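Side-chain contacts in Mgp-operon protein 3 (Mycoplasma pneumoniae, PDB 6RJ1), which probably helps the bacterium adhere to host cells as an extracellular adhesion protein, P40/P90: residues 43-46 with 52-55; 115-120 with 463-468; 500-505 with 590-595; 597-602 with 617-622. All coordinates share one frame; numbering follows the deposited sequence.

Interaction 1: residues 43-46 with 52-55; sequences VDWK and KLVA
W45 and K46 run antiparallel to V54 and A55. The short strand axes come within 4.7 Å and make 165° between their N-to-C directions. K46 and V54 form a hydrogen-bonded pair. K46 N donates to V54 O at 2.8 Å, and V54 N donates back to K46 O at 2.9 Å. W45 and A55 are the neighbouring non-hydrogen-bonded pair, with W45 CB 4.3 Å from A55 CB on one face of the sheet. K46 and V54 start out from the other face.

The W45 indole is set by its first torsion (chi1 57°), with CG between the backbone N and the carbonyl carbon. Its six-membered ring then reaches L53, where W45 CE3 lies 3.8 Å from L53 CD1. The methyl comes at the ring obliquely. The same L53 CD1 also lies 3.6 Å from K46 O. L14 of strand 13-17 touches both W45 and L53, and W45 NE1 is hydrogen-bonded to Q9.

D44 turns its carboxylate back on its own strand. D44 OD1 accepts from W45 N at 2.8 Å, with the donor well above the carboxylate plane. D44 OD2 binds L458 N and K46 NZ binds L458 O. K52 leads away from the contact, to a salt bridge with E483.

Just before this register V43 and D44 both face L56, a classic beta bulge. Strands 40-48 and 52-59 form a beta hairpin. Strand 40-48 is an outer strand of an eight-stranded mixed sheet, and the bonds to L458 bring it against the other outer strand, 457-461, consistent with a strongly curved sheet.

Interaction 2: residues 115-120 with 463-468; sequences VLIFKA and GQIVVM
No ring, amide or other flat group takes part where V115 and I117 meet I465 and V467; the contact is made by methyl branches. It lies within one mixed sheet. Strands 114-121 and 464-468 are not neighbours in it, and three other strands separate them in the sheet order. That their side chains meet all the same is consistent with strong curvature of the sheet. The short axes stay 9.9 Å apart and run at 143° to each other, and no backbone hydrogen bond links them. All four residues are buried.

V115 does most of the work. Its CB points toward the other strand, and both methyls are used. V115 CG1 meets I465 CG2 at 3.8 Å, in a tip-to-tip approach of the two side chains. V115 CG2 is 3.9 Å from that same I465 CG2, so one methyl of I465 sits against both branches of the valine. V115 and V467 instead slide past each other in opposite directions.

I465 has CG2 anti to the backbone N and beside the carbonyl carbon (chi1 -59°), which presents this methyl to V115. Its other branch continues from CG1 to CD1, and the second torsion (chi2 105°) turns CD1 toward I117. I117 CD1 and I465 CD1 meet tip to tip at 4.2 Å.

V54 of strand 52-59 borders this apolar layer. On the far strand, I465 touches V481 and V467 touches W479, both of strand 477-482. The layer thus continues past these four residues. At the V467 end V115 CG2 lies 3.7 Å from V467 CG2.

Interaction 3: residues 500-505 with 590-595; sequences WGTDKQ and GYKALV
Q505 lays its side-chain amide obliquely across V595. Q505 CD is 3.7 Å from V595 CB, and Q505 OE1 is 3.6 Å from V595 CG2. At the nitrogen end, Q505 NE2 lies 4.0 Å from V595 CG1. The chain of Q505 is extended beyond CG (chi2 170°), which carries the amide out to the valine.

T502 fixes that amide. It sits at the N-cap of helix 503-511, with OG1 between the backbone N and the carbonyl carbon (chi1 56°). From there T502 OG1 accepts from Q505 N at 3.2 Å, a capping bond. The same T502 OG1 donates to Q505 OE1 at 2.8 Å, in the carbonyl plane and on a lone pair. One hydroxyl therefore grips the glutamine at both its backbone and its tip.

This torsion also places the T502 methyl toward K592. T502 and K592 slide past each other in opposite directions, and T502 CG2 lies 3.7 Å from K592 NZ. The end of K592 curls round to reach the threonine.

V595 serves two neighbours. Its CG1 also rests 3.6 Å above one face of the Y591 ring, offset toward the rim. Y591 meets H731 as well, the two ring planes being about 20° apart.

No hydrogen bond crosses between 500-505 and 590-595. The polar grip is internal to the cap of one helix. From the other helix V595 offers methyls, and the K592 amine only approaches a methyl. The contact is therefore van der Waals in kind, with the glutamine amide positioned by its own helix cap.

Interaction 4: residues 597-602 with 617-622; sequences NTAGLN and YVTPVS
N597 and S622 join two loops, and N597 also forms an Asx turn that leads into a type II beta turn from T598 to L601. The first bond of the N597 side chain, out to CB, points toward 617-622. CG follows anti to the backbone N (chi1 -174°), and N597 CG comes 3.6 Å from S622 OG.

At the tip the amide divides its work. N597 OD1 accepts from A599 N at 3.1 Å, which closes the Asx turn. The donor stands well above the carbonyl plane, not on a lone pair. G584 N also donates to OD1. N597 ND2 donates to S622 OG at 3.0 Å, with an N-H...O angle of 159° and the serine oxygen in the amide plane. These bonds would hold the amide against rotation. S622 OG has a second hydrogen bond, to D586 OD1, so the buried hydroxyl is gripped twice.

G600 takes the positive-phi position of the type II turn. The A599 methyl beside it faces the other loop, where A599 CB is 3.9 Å from S622 CB. T619 turns its hydroxyl back to its own loop, where T619 OG1 donates to V621 O. Its methyl is left for A599, with T619 CG2 3.8 Å from A599 CB.

How the interactions relate
Interactions 1 and 2 belong to the same mixed sheet, with centres 7 Å apart. Strand 52-59 pairs with strand 114-121: A55 O is 2.8 Å from L116 N, and L53 O is 2.8 Å from F118 N, both probable hydrogen bonds. V54 ties the two contacts together: V54 CG1 lies 3.7 Å from V115 CG1, and V54 CG2 lies 3.8 Å from I117 CD1. Interactions 3 and 4 form a second pair, centres 14 Å apart, both in the part of the chain belonging to the MgpC adhesin family. They touch where K504 CD meets L601 CD2 at 3.8 Å. The two pairs are well separated: the centres of interactions 2 and 3 lie 37 Å apart.

Interaction 1: residues 43-46 with 52-55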
loop_
_atom_site.group_PDB
_atom_site.type_symbol
_atom_site.label_atom_id
_atom_site.label_comp_id
_atom_site.label_asym_id
_atom_site.label_seq_id
_atom_site.Cartn_x
_atom_site.Cartn_y
_atom_site.Cartn_z
ATOM N N VAL A 43 -1.749 -9.796 16.001
ATOM C CA VAL A 43 -1.407 -8.786 14.977
ATOM C C VAL A 43 -2.096 -7.453 15.229
ATOM O O VAL A 43 -1.487 -6.408 15.021
ATOM C CB VAL A 43 -1.713 -9.273 13.533
ATOM C CG1 VAL A 43 -0.891 -8.506 12.509
ATOM C CG2 VAL A 43 -1.478 -10.761 13.382
ATOM N N ASP A 44 -3.375 -7.486 15.611
ATOM C CA ASP A 44 -4.184 -6.290 15.870
ATOM C C ASP A 44 -5.290 -6.656 16.828
ATOM O O ASP A 44 -5.655 -7.824 16.928
ATOM C CB ASP A 44 -4.773 -5.721 14.549
ATOM C CG ASP A 44 -5.332 -4.302 14.621
ATOM O OD1 ASP A 44 -5.209 -3.658 15.699
ATOM O OD2 ASP A 44 -5.880 -3.827 13.597
ATOM N N TRP A 45 -5.821 -5.662 17.533
ATOM C CA TRP A 45 -6.898 -5.837 18.503
ATOM C C TRP A 45 -7.615 -4.506 18.707
ATOM O O TRP A 45 -7.004 -3.449 18.562
ATOM C CB TRP A 45 -6.352 -6.378 19.845
ATOM C CG TRP A 45 -5.292 -5.509 20.453
ATOM C CD1 TRP A 45 -3.969 -5.460 20.114
ATOM C CD2 TRP A 45 -5.487 -4.511 21.460
ATOM N NE1 TRP A 45 -3.323 -4.499 20.862
ATOM C CE2 TRP A 45 -4.235 -3.891 21.686
ATOM C CE3 TRP A 45 -6.606 -4.068 22.187
ATOM C CZ2 TRP A 45 -4.063 -2.893 22.647
ATOM C CZ3 TRP A 45 -6.431 -3.069 23.128
ATOM C CH2 TRP A 45 -5.175 -2.491 23.346
ATOM N N LYS A 46 -8.912 -4.560 19.019
ATOM C CA LYS A 46 -9.727 -3.376 19.255
ATOM C C LYS A 46 -10.684 -3.635 20.421
ATOM O O LYS A 46 -11.280 -4.712 20.508
ATOM C CB LYS A 46 -10.528 -2.971 17.992
ATOM C CG LYS A 46 -9.712 -2.624 16.735
ATOM C CD LYS A 46 -9.005 -1.269 16.758
ATOM C CE LYS A 46 -7.956 -1.160 15.670
ATOM N NZ LYS A 46 -8.524 -0.842 14.322
ATOM N N LYS A 52 -16.788 -5.759 25.147
ATOM C CA LYS A 52 -16.204 -6.522 24.042
ATOM C C LYS A 52 -14.747 -6.177 23.704
ATOM O O LYS A 52 -14.334 -5.018 23.782
ATOM C CB LYS A 52 -17.092 -6.375 22.789
ATOM C CG LYS A 52 -16.814 -7.360 21.644
ATOM C CD LYS A 52 -18.092 -7.974 21.090
ATOM C CE LYS A 52 -18.905 -7.027 20.236
ATOM N NZ LYS A 52 -20.315 -7.485 20.114
ATOM N N LEU A 53 -13.988 -7.213 23.309
ATOM C CA LEU A 53 -12.608 -7.123 22.857
ATOM C C LEU A 53 -12.437 -8.064 21.668
ATOM O O LEU A 53 -12.681 -9.266 21.777
ATOM C CB LEU A 53 -11.607 -7.436 23.982
ATOM C CG LEU A 53 -10.122 -7.386 23.614
ATOM C CD1 LEU A 53 -9.624 -5.947 23.482
ATOM C CD2 LEU A 53 -9.306 -8.124 24.639
ATOM N N VAL A 54 -12.058 -7.491 20.525
ATOM C CA VAL A 54 -11.849 -8.194 19.263
ATOM C C VAL A 54 -10.343 -8.268 18.989
ATOM O O VAL A 54 -9.658 -7.256 19.113
ATOM C CB VAL A 54 -12.628 -7.492 18.114
ATOM C CG1 VAL A 54 -12.446 -8.222 16.791
ATOM C CG2 VAL A 54 -14.111 -7.358 18.456
ATOM N N ALA A 55 -9.828 -9.461 18.641
ATOM C CA ALA A 55 -8.404 -9.663 18.341
ATOM C C ALA A 55 -8.202 -10.343 16.979
ATOM O O ALA A 55 -9.116 -10.991 16.478
ATOM C CB ALA A 55 -7.740 -10.474 19.451
#

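Interaction 2: residues 115-120 with 463-468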
loop_
_atom_site.group_PDB
_atom_site.type_symbol
_atom_site.label_atom_id
_atom_site.label_comp_id
_atom_site.label_asym_id
_atom_site.label_seq_id
_atom_site.Cartn_x
_atom_site.Cartn_y
_atom_site.Cartn_z
ATOM N N VAL A 115 -10.180 -14.178 13.838
ATOM C CA VAL A 115 -10.678 -12.986 14.501
ATOM C C VAL A 115 -11.270 -13.578 15.776
ATOM O O VAL A 115 -12.126 -14.469 15.693
ATOM C CB VAL A 115 -11.715 -12.184 13.671
ATOM C CG1 VAL A 115 -12.475 -11.193 14.545
ATOM C CG2 VAL A 115 -11.042 -11.464 12.514
ATOM N N LEU A 116 -10.753 -13.158 16.939
ATOM C CA LEU A 116 -11.197 -13.670 18.235
ATOM C C LEU A 116 -12.085 -12.661 18.932
ATOM O O LEU A 116 -11.766 -11.471 18.949
ATOM C CB LEU A 116 -10.006 -14.032 19.138
ATOM C CG LEU A 116 -8.804 -14.702 18.487
ATOM C CD1 LEU A 116 -7.651 -14.727 19.422
ATOM C CD2 LEU A 116 -9.119 -16.104 18.038
ATOM N N ILE A 117 -13.191 -13.141 19.513
ATOM C CA ILE A 117 -14.151 -12.318 20.239
ATOM C C ILE A 117 -14.092 -12.699 21.717
ATOM O O ILE A 117 -14.172 -13.884 22.069
ATOM C CB ILE A 117 -15.589 -12.459 19.655
ATOM C CG1 ILE A 117 -15.629 -12.273 18.109
ATOM C CG2 ILE A 117 -16.601 -11.546 20.364
ATOM C CD1 ILE A 117 -15.167 -10.890 17.507
ATOM N N PHE A 118 -13.950 -11.679 22.575
ATOM C CA PHE A 118 -13.885 -11.825 24.022
ATOM C C PHE A 118 -14.964 -10.980 24.669
ATOM O O PHE A 118 -15.299 -9.910 24.161
ATOM C CB PHE A 118 -12.507 -11.388 24.544
ATOM C CG PHE A 118 -11.355 -12.278 24.145
ATOM C CD1 PHE A 118 -10.662 -12.057 22.957
ATOM C CD2 PHE A 118 -10.935 -13.315 24.976
ATOM C CE1 PHE A 118 -9.587 -12.873 22.597
ATOM C CE2 PHE A 118 -9.855 -14.129 24.616
ATOM C CZ PHE A 118 -9.188 -13.903 23.430
ATOM N N LYS A 119 -15.508 -11.462 25.785
ATOM C CA LYS A 119 -16.522 -10.751 26.561
ATOM C C LYS A 119 -15.904 -10.330 27.881
ATOM O O LYS A 119 -15.079 -11.073 28.425
ATOM C CB LYS A 119 -17.800 -11.590 26.769
ATOM C CG LYS A 119 -17.710 -12.826 27.668
ATOM C CD LYS A 119 -19.105 -13.362 27.988
ATOM C CE LYS A 119 -19.070 -14.773 28.523
ATOM N NZ LYS A 119 -18.764 -15.783 27.461
ATOM N N ALA A 120 -16.291 -9.159 28.396
ATOM C CA ALA A 120 -15.764 -8.668 29.664
ATOM C C ALA A 120 -16.237 -9.528 30.827
ATOM O O ALA A 120 -17.337 -10.080 30.784
ATOM C CB ALA A 120 -16.160 -7.222 29.875
ATOM N N GLY A 463 -21.632 -5.826 14.466
ATOM C CA GLY A 463 -21.634 -7.267 14.211
ATOM C C GLY A 463 -20.823 -7.723 13.014
ATOM O O GLY A 463 -20.786 -8.920 12.710
ATOM N N GLN A 464 -20.174 -6.775 12.331
ATOM C CA GLN A 464 -19.351 -7.058 11.157
ATOM C C GLN A 464 -17.903 -6.740 11.457
ATOM O O GLN A 464 -17.602 -5.694 12.040
ATOM C CB GLN A 464 -19.818 -6.268 9.920
ATOM C CG GLN A 464 -21.267 -6.514 9.545
ATOM C CD GLN A 464 -21.408 -6.678 8.068
ATOM O OE1 GLN A 464 -21.167 -7.757 7.522
ATOM N NE2 GLN A 464 -21.808 -5.608 7.391
ATOM N N ILE A 465 -17.010 -7.643 11.056
ATOM C CA ILE A 465 -15.576 -7.469 11.235
ATOM C C ILE A 465 -14.947 -7.348 9.865
ATOM O O ILE A 465 -15.202 -8.176 8.989
ATOM C CB ILE A 465 -14.939 -8.592 12.100
ATOM C CG1 ILE A 465 -15.580 -8.658 13.507
ATOM C CG2 ILE A 465 -13.429 -8.409 12.209
ATOM C CD1 ILE A 465 -16.502 -9.784 13.716
ATOM N N VAL A 466 -14.157 -6.292 9.677
ATOM C CA VAL A 466 -13.439 -6.025 8.439
ATOM C C VAL A 466 -11.957 -6.249 8.701
ATOM O O VAL A 466 -11.431 -5.736 9.682
ATOM C CB VAL A 466 -13.736 -4.614 7.849
ATOM C CG1 VAL A 466 -13.113 -4.449 6.461
ATOM C CG2 VAL A 466 -15.241 -4.343 7.791
ATOM N N VAL A 467 -11.300 -7.050 7.855
ATOM C CA VAL A 467 -9.866 -7.355 7.961
ATOM C C VAL A 467 -9.200 -6.962 6.656
ATOM O O VAL A 467 -9.716 -7.295 5.596
ATOM C CB VAL A 467 -9.583 -8.839 8.351
ATOM C CG1 VAL A 467 -8.083 -9.138 8.388
ATOM C CG2 VAL A 467 -10.236 -9.194 9.688
ATOM N N MET A 468 -8.094 -6.213 6.733
ATOM C CA MET A 468 -7.323 -5.757 5.569
ATOM C C MET A 468 -5.827 -6.040 5.761
ATOM O O MET A 468 -5.387 -6.340 6.882
ATOM C CB MET A 468 -7.591 -4.275 5.263
ATOM C CG MET A 468 -8.958 -4.023 4.675
ATOM S SD MET A 468 -9.232 -2.284 4.256
ATOM C CE MET A 468 -10.910 -2.354 3.636
#

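Interaction 3: residues 500-505 with 590-595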
loop_
_atom_site.group_PDB
_atom_site.type_symbol
_atom_site.label_atom_id
_atom_site.label_comp_id
_atom_site.label_asym_id
_atom_site.label_seq_id
_atom_site.Cartn_x
_atom_site.Cartn_y
_atom_site.Cartn_z
ATOM N N TRP A 500 -12.476 6.697 -8.300
ATOM C CA TRP A 500 -11.135 7.261 -8.425
ATOM C C TRP A 500 -11.165 8.794 -8.483
ATOM O O TRP A 500 -10.119 9.438 -8.574
ATOM C CB TRP A 500 -10.416 6.620 -9.629
ATOM C CG TRP A 500 -10.154 5.156 -9.409
ATOM C CD1 TRP A 500 -11.035 4.125 -9.584
ATOM C CD2 TRP A 500 -8.951 4.574 -8.896
ATOM N NE1 TRP A 500 -10.454 2.934 -9.210
ATOM C CE2 TRP A 500 -9.173 3.182 -8.782
ATOM C CE3 TRP A 500 -7.694 5.092 -8.540
ATOM C CZ2 TRP A 500 -8.190 2.304 -8.303
ATOM C CZ3 TRP A 500 -6.720 4.221 -8.075
ATOM C CH2 TRP A 500 -6.978 2.847 -7.944
ATOM N N GLY A 501 -12.370 9.352 -8.372
ATOM C CA GLY A 501 -12.612 10.786 -8.393
ATOM C C GLY A 501 -13.415 11.181 -9.606
ATOM O O GLY A 501 -14.443 11.849 -9.489
ATOM N N THR A 502 -12.924 10.780 -10.787
ATOM C CA THR A 502 -13.550 11.007 -12.093
ATOM C C THR A 502 -13.536 9.679 -12.851
ATOM O O THR A 502 -12.742 8.791 -12.517
ATOM C CB THR A 502 -12.821 12.120 -12.894
ATOM O OG1 THR A 502 -11.435 11.802 -13.029
ATOM C CG2 THR A 502 -12.979 13.501 -12.280
ATOM N N ASP A 503 -14.391 9.545 -13.884
ATOM C CA ASP A 503 -14.419 8.335 -14.708
ATOM C C ASP A 503 -13.113 8.210 -15.501
ATOM O O ASP A 503 -12.628 7.094 -15.723
ATOM C CB ASP A 503 -15.637 8.311 -15.646
ATOM C CG ASP A 503 -15.812 6.991 -16.386
ATOM O OD1 ASP A 503 -15.841 5.922 -15.709
ATOM O OD2 ASP A 503 -15.923 7.023 -17.637
ATOM N N LYS A 504 -12.523 9.365 -15.869
ATOM C CA LYS A 504 -11.254 9.434 -16.569
ATOM C C LYS A 504 -10.136 8.882 -15.674
ATOM O O LYS A 504 -9.285 8.132 -16.155
ATOM C CB LYS A 504 -10.962 10.878 -17.019
ATOM C CG LYS A 504 -10.114 10.969 -18.291
ATOM C CD LYS A 504 -10.894 10.623 -19.575
ATOM C CE LYS A 504 -11.341 11.828 -20.369
ATOM N NZ LYS A 504 -12.498 12.512 -19.749
ATOM N N GLN A 505 -10.185 9.192 -14.362
ATOM C CA GLN A 505 -9.199 8.715 -13.398
ATOM C C GLN A 505 -9.218 7.196 -13.233
ATOM O O GLN A 505 -8.151 6.596 -13.055
ATOM C CB GLN A 505 -9.325 9.441 -12.059
ATOM C CG GLN A 505 -8.513 10.732 -12.028
ATOM C CD GLN A 505 -8.817 11.561 -10.815
ATOM O OE1 GLN A 505 -9.887 12.165 -10.703
ATOM N NE2 GLN A 505 -7.871 11.620 -9.889
ATOM N N GLY A 590 -7.011 24.320 -13.055
ATOM C CA GLY A 590 -7.898 23.745 -12.055
ATOM C C GLY A 590 -7.626 22.285 -11.817
ATOM O O GLY A 590 -7.080 21.614 -12.695
ATOM N N TYR A 591 -8.021 21.784 -10.632
ATOM C CA TYR A 591 -7.819 20.384 -10.275
ATOM C C TYR A 591 -8.468 19.424 -11.263
ATOM O O TYR A 591 -7.783 18.521 -11.739
ATOM C CB TYR A 591 -8.269 20.079 -8.833
ATOM C CG TYR A 591 -8.025 18.641 -8.417
ATOM C CD1 TYR A 591 -6.770 18.224 -7.978
ATOM C CD2 TYR A 591 -9.043 17.691 -8.481
ATOM C CE1 TYR A 591 -6.537 16.897 -7.603
ATOM C CE2 TYR A 591 -8.822 16.362 -8.112
ATOM C CZ TYR A 591 -7.568 15.969 -7.668
ATOM O OH TYR A 591 -7.341 14.656 -7.312
ATOM N N LYS A 592 -9.775 19.606 -11.563
ATOM C CA LYS A 592 -10.513 18.707 -12.456
ATOM C C LYS A 592 -9.952 18.638 -13.864
ATOM O O LYS A 592 -9.866 17.543 -14.415
ATOM C CB LYS A 592 -12.016 19.006 -12.490
ATOM C CG LYS A 592 -12.843 17.758 -12.830
ATOM C CD LYS A 592 -14.348 17.964 -12.665
ATOM C CE LYS A 592 -15.054 16.716 -12.181
ATOM N NZ LYS A 592 -14.763 16.421 -10.746
ATOM N N ALA A 593 -9.551 19.779 -14.442
ATOM C CA ALA A 593 -8.991 19.788 -15.792
ATOM C C ALA A 593 -7.674 19.029 -15.854
ATOM O O ALA A 593 -7.439 18.309 -16.829
ATOM C CB ALA A 593 -8.804 21.212 -16.282
ATOM N N LEU A 594 -6.839 19.158 -14.802
ATOM C CA LEU A 594 -5.540 18.489 -14.702
ATOM C C LEU A 594 -5.678 16.981 -14.591
ATOM O O LEU A 594 -4.972 16.259 -15.291
ATOM C CB LEU A 594 -4.718 19.025 -13.520
ATOM C CG LEU A 594 -4.111 20.419 -13.652
ATOM C CD1 LEU A 594 -3.616 20.907 -12.317
ATOM C CD2 LEU A 594 -2.974 20.446 -14.645
ATOM N N VAL A 595 -6.587 16.505 -13.725
ATOM C CA VAL A 595 -6.788 15.071 -13.500
ATOM C C VAL A 595 -7.525 14.406 -14.674
ATOM O O VAL A 595 -7.337 13.210 -14.909
ATOM C CB VAL A 595 -7.423 14.730 -12.123
ATOM C CG1 VAL A 595 -6.515 15.186 -10.987
ATOM C CG2 VAL A 595 -8.828 15.316 -11.975
#

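Interaction 4: residues 597-602 with 617-622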
loop_
_atom_site.group_PDB
_atom_site.type_symbol
_atom_site.label_atom_id
_atom_site.label_comp_id
_atom_site.label_asym_id
_atom_site.label_seq_id
_atom_site.Cartn_x
_atom_site.Cartn_y
_atom_site.Cartn_z
ATOM N N ASN A 597 -7.016 15.391 -17.813
ATOM C CA ASN A 597 -6.139 15.561 -18.981
ATOM C C ASN A 597 -5.843 14.216 -19.623
ATOM O O ASN A 597 -5.573 13.238 -18.942
ATOM C CB ASN A 597 -4.860 16.308 -18.635
ATOM C CG ASN A 597 -4.010 16.619 -19.839
ATOM O OD1 ASN A 597 -3.054 15.916 -20.137
ATOM N ND2 ASN A 597 -4.329 17.686 -20.556
ATOM N N THR A 598 -5.950 14.170 -20.938
ATOM C CA THR A 598 -5.849 12.974 -21.775
ATOM C C THR A 598 -4.402 12.402 -21.907
ATOM O O THR A 598 -4.273 11.237 -22.276
ATOM C CB THR A 598 -6.540 13.326 -23.092
ATOM O OG1 THR A 598 -7.841 12.755 -23.057
ATOM C CG2 THR A 598 -5.774 12.923 -24.348
ATOM N N ALA A 599 -3.347 13.173 -21.569
ATOM C CA ALA A 599 -1.960 12.705 -21.701
ATOM C C ALA A 599 -1.689 11.361 -21.026
ATOM O O ALA A 599 -1.739 11.249 -19.796
ATOM C CB ALA A 599 -0.977 13.760 -21.218
ATOM N N GLY A 600 -1.469 10.347 -21.864
ATOM C CA GLY A 600 -1.153 8.983 -21.452
ATOM C C GLY A 600 -2.329 8.103 -21.089
ATOM O O GLY A 600 -2.128 7.046 -20.493
ATOM N N LEU A 601 -3.564 8.514 -21.455
ATOM C CA LEU A 601 -4.795 7.788 -21.152
ATOM C C LEU A 601 -4.799 6.353 -21.650
ATOM O O LEU A 601 -5.094 5.437 -20.873
ATOM C CB LEU A 601 -6.040 8.553 -21.656
ATOM C CG LEU A 601 -7.431 7.943 -21.376
ATOM C CD1 LEU A 601 -7.676 7.738 -19.879
ATOM C CD2 LEU A 601 -8.535 8.797 -21.981
ATOM N N ASN A 602 -4.471 6.161 -22.938
ATOM C CA ASN A 602 -4.489 4.845 -23.562
ATOM C C ASN A 602 -3.106 4.240 -23.819
ATOM O O ASN A 602 -3.012 3.035 -24.019
ATOM C CB ASN A 602 -5.308 4.892 -24.847
ATOM C CG ASN A 602 -6.708 5.418 -24.662
ATOM O OD1 ASN A 602 -7.547 4.830 -23.950
ATOM N ND2 ASN A 602 -6.987 6.538 -25.313
ATOM N N TYR A 617 10.001 16.648 -18.986
ATOM C CA TYR A 617 9.754 15.215 -19.121
ATOM C C TYR A 617 8.277 14.898 -19.437
ATOM O O TYR A 617 7.898 13.736 -19.497
ATOM C CB TYR A 617 10.288 14.450 -17.899
ATOM C CG TYR A 617 11.793 14.284 -17.927
ATOM C CD1 TYR A 617 12.390 13.274 -18.676
ATOM C CD2 TYR A 617 12.621 15.137 -17.205
ATOM C CE1 TYR A 617 13.774 13.112 -18.701
ATOM C CE2 TYR A 617 14.009 14.988 -17.225
ATOM C CZ TYR A 617 14.581 13.971 -17.974
ATOM O OH TYR A 617 15.948 13.818 -18.007
ATOM N N VAL A 618 7.473 15.942 -19.701
ATOM C CA VAL A 618 6.045 15.855 -20.030
ATOM C C VAL A 618 5.781 16.396 -21.433
ATOM O O VAL A 618 6.531 17.245 -21.923
ATOM C CB VAL A 618 5.117 16.564 -19.010
ATOM C CG1 VAL A 618 3.846 15.764 -18.791
ATOM C CG2 VAL A 618 5.810 16.844 -17.685
ATOM N N THR A 619 4.684 15.937 -22.055
ATOM C CA THR A 619 4.272 16.342 -23.395
ATOM C C THR A 619 3.840 17.810 -23.461
ATOM O O THR A 619 3.097 18.269 -22.590
ATOM C CB THR A 619 3.208 15.386 -23.961
ATOM O OG1 THR A 619 2.871 15.800 -25.283
ATOM C CG2 THR A 619 1.942 15.302 -23.101
ATOM N N PRO A 620 4.279 18.560 -24.493
ATOM C CA PRO A 620 3.845 19.963 -24.610
ATOM C C PRO A 620 2.451 20.100 -25.234
ATOM O O PRO A 620 1.874 21.179 -25.175
ATOM C CB PRO A 620 4.943 20.616 -25.456
ATOM C CG PRO A 620 5.855 19.475 -25.914
ATOM C CD PRO A 620 5.168 18.188 -25.610
ATOM N N VAL A 621 1.916 19.016 -25.834
ATOM C CA VAL A 621 0.570 18.963 -26.426
ATOM C C VAL A 621 -0.204 17.730 -25.923
ATOM O O VAL A 621 0.345 16.629 -25.852
ATOM C CB VAL A 621 0.505 19.113 -27.970
ATOM C CG1 VAL A 621 0.817 20.544 -28.403
ATOM C CG2 VAL A 621 1.411 18.121 -28.671
ATOM N N SER A 622 -1.472 17.941 -25.543
ATOM C CA SER A 622 -2.380 16.917 -25.021
ATOM C C SER A 622 -3.844 17.331 -25.232
ATOM O O SER A 622 -4.124 18.482 -25.566
ATOM C CB SER A 622 -2.112 16.668 -23.536
ATOM O OG SER A 622 -2.328 17.838 -22.759
#